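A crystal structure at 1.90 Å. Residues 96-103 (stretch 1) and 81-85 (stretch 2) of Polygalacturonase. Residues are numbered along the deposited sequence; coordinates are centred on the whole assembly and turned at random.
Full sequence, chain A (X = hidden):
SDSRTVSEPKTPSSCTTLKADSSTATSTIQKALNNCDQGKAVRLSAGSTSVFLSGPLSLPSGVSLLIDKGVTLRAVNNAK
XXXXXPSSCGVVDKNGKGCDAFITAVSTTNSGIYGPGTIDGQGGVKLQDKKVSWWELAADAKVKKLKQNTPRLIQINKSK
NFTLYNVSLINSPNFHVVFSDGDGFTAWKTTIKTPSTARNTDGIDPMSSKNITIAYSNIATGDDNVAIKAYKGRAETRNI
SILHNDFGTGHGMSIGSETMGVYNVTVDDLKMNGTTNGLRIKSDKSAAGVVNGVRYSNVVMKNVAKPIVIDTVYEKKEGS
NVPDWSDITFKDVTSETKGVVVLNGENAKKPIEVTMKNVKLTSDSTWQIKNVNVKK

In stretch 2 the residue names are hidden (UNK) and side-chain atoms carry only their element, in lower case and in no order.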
# COMPACT_ATOMS: atom_id res chain seq x y z
N GLY A 96 -4.47 -16.83 6.75
CA GLY A 96 -4.33 -15.50 6.18
C GLY A 96 -2.98 -15.32 5.49
O GLY A 96 -2.80 -14.46 4.63
N LYS A 97 -2.04 -16.19 5.81
CA LYS A 97 -0.68 -16.16 5.28
C LYS A 97 -0.40 -17.35 4.38
O LYS A 97 0.75 -17.71 4.10
CB LYS A 97 0.28 -16.11 6.47
CG LYS A 97 1.72 -15.76 6.17
CD LYS A 97 2.55 -15.70 7.45
CE LYS A 97 4.03 -15.51 7.14
NZ LYS A 97 4.52 -16.54 6.18
N GLY A 98 -1.45 -17.97 3.85
CA GLY A 98 -1.36 -19.13 3.00
C GLY A 98 -0.81 -18.94 1.60
O GLY A 98 -0.49 -19.94 0.95
N CYS A 99 -0.67 -17.70 1.09
CA CYS A 99 -0.15 -17.51 -0.25
C CYS A 99 1.13 -16.66 -0.33
O CYS A 99 1.23 -15.63 0.33
CB CYS A 99 -1.16 -16.79 -1.15
SG CYS A 99 -2.83 -17.44 -1.21
N ASP A 100 2.05 -17.09 -1.20
CA ASP A 100 3.26 -16.29 -1.42
C ASP A 100 2.83 -15.08 -2.25
O ASP A 100 1.79 -15.14 -2.92
CB ASP A 100 4.33 -17.07 -2.18
CG ASP A 100 4.97 -18.17 -1.36
OD1 ASP A 100 5.09 -18.02 -0.13
OD2 ASP A 100 5.35 -19.20 -1.95
N ALA A 101 3.63 -14.01 -2.27
CA ALA A 101 3.29 -12.85 -3.09
C ALA A 101 3.71 -13.13 -4.53
O ALA A 101 4.42 -14.11 -4.78
CB ALA A 101 3.98 -11.60 -2.57
N PHE A 102 3.30 -12.27 -5.45
CA PHE A 102 3.71 -12.45 -6.85
C PHE A 102 5.20 -12.17 -7.00
O PHE A 102 5.94 -12.97 -7.58
CB PHE A 102 2.88 -11.55 -7.76
CG PHE A 102 3.04 -11.77 -9.23
CD1 PHE A 102 3.52 -12.96 -9.75
CD2 PHE A 102 2.68 -10.76 -10.11
CE1 PHE A 102 3.66 -13.14 -11.12
CE2 PHE A 102 2.80 -10.93 -11.48
CZ PHE A 102 3.30 -12.12 -11.97
N ILE A 103 5.66 -11.04 -6.48
CA ILE A 103 7.07 -10.67 -6.53
C ILE A 103 7.55 -10.42 -5.09
O ILE A 103 6.95 -9.58 -4.41
CB ILE A 103 7.35 -9.44 -7.39
CG1 ILE A 103 6.91 -9.65 -8.85
CG2 ILE A 103 8.84 -9.08 -7.35
CD1 ILE A 103 6.84 -8.32 -9.59
N UNK A 81 -0.59 -22.52 -7.46
CA UNK A 81 0.64 -21.90 -7.90
C UNK A 81 1.25 -20.93 -6.89
O UNK A 81 2.46 -20.71 -6.96
o UNK A 81 0.35 -22.11 -10.29
c UNK A 81 0.43 -21.17 -9.24
N UNK A 82 0.46 -20.35 -6.00
CA UNK A 82 0.94 -19.41 -5.00
C UNK A 82 0.96 -19.98 -3.59
O UNK A 82 1.29 -19.25 -2.64
c UNK A 82 0.25 -17.32 -6.26
c UNK A 82 1.38 -15.53 -7.40
c UNK A 82 1.17 -16.28 -6.27
c UNK A 82 -0.45 -17.58 -7.43
c UNK A 82 0.04 -18.15 -5.02
c UNK A 82 -0.24 -16.84 -8.57
c UNK A 82 0.68 -15.80 -8.56
N UNK A 83 0.60 -21.24 -3.39
CA UNK A 83 0.56 -21.79 -2.04
C UNK A 83 1.95 -21.95 -1.43
O UNK A 83 2.92 -22.18 -2.14
c UNK A 83 0.66 -24.32 -2.47
c UNK A 83 -0.10 -25.63 -2.50
o UNK A 83 0.55 -26.69 -2.61
c UNK A 83 -0.18 -23.14 -2.00
o UNK A 83 -1.34 -25.62 -2.41
N UNK A 84 2.01 -21.88 -0.10
CA UNK A 84 3.28 -22.11 0.59
C UNK A 84 3.13 -23.37 1.44
O UNK A 84 4.04 -23.78 2.16
n UNK A 84 2.78 -18.94 2.39
c UNK A 84 3.76 -20.92 1.40
o UNK A 84 1.92 -20.93 2.94
c UNK A 84 2.74 -20.27 2.30
N UNK A 85 1.98 -24.02 1.31
CA UNK A 85 1.70 -25.29 1.98
C UNK A 85 0.51 -25.94 1.30
O UNK A 85 -0.27 -25.27 0.62
c UNK A 85 1.47 -25.08 3.47

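Position 81 carries two side-chain atoms, one carbon followed by one oxygen. An unbranched C–O side chain is that of serine, so the residue is Ser81. Its side chain does not reach stretch 1, and its hydroxyl is hydrogen-bonded elsewhere in the structure.

Position 82 has seven side-chain atoms, all carbon: one leading from CA and six closing a ring. With no oxygen on the ring, tyrosine is excluded and the residue is Phe82. Its CA-to-CB bond points sideways relative to stretch 1, with chi1 at -71° (m). The backbone of stretch 1 passes along the edge of the ring, near its plane: Phe82 CD2 is 4.2 Å from Ala101 O, and Phe82 CE2 is 3.9 Å from Phe102 CA. The two phenyl groups meet obliquely, with Phe82 CE2 4.1 Å from Phe102 CD1, while Phe82 CB lies 4.3 Å from Cys99 CB.

Position 83 shows three carbons, the third bearing two oxygens. That is a carboxylate at the end of a two-methylene chain, hence Glu83. Its CA-to-CB bond points away from stretch 1, so the backbone makes its contact: Glu83 CA is 3.7 Å from Gly98 O.

Position 84 has two carbons, the second carrying one oxygen and one nitrogen. The nitrogen lies 2.9 Å from Lys97 O, as suits an amide NH2 donating to a carbonyl, whereas the oxygen is 3.3 Å from Gly98 O, a pair of acceptors that cannot bond. Two carbons before the heteroatoms make this Asn84. CA-to-CB points toward stretch 1, and the Asn84 ND2 to Lys97 O hydrogen bond is nearly straight, at 173°.

Position 85 has a single side-chain carbon and is therefore Ala85; that carbon makes no contact with stretch 1.

The contact combines backbone pairing with two side chains, the Asn84 amide and the Phe82 ring. Cys99 and Glu83 form a single beta bridge, their CA atoms 4.7 Å apart. Around it, Asp100 N donates to Phe82 O at 2.7 Å and 165°, a short, well-aligned bond; Asn84 N donates to Gly98 O at 3.3 Å and 145°, a weak one. Phe82 O also receives a CA-H...O contact from Cys99 CA at 3.3 Å. The Asn84 amide extends the pairing to Lys97, while the Phe82 ring extends it to Phe102. This ring proximity has a cost: Asp100 O, at the ring edge, is buried by the contact without a polar partner. Together the two stretches bury 379 Å², summed over both sides.

Stretch 2, residues 81-85: SFENA
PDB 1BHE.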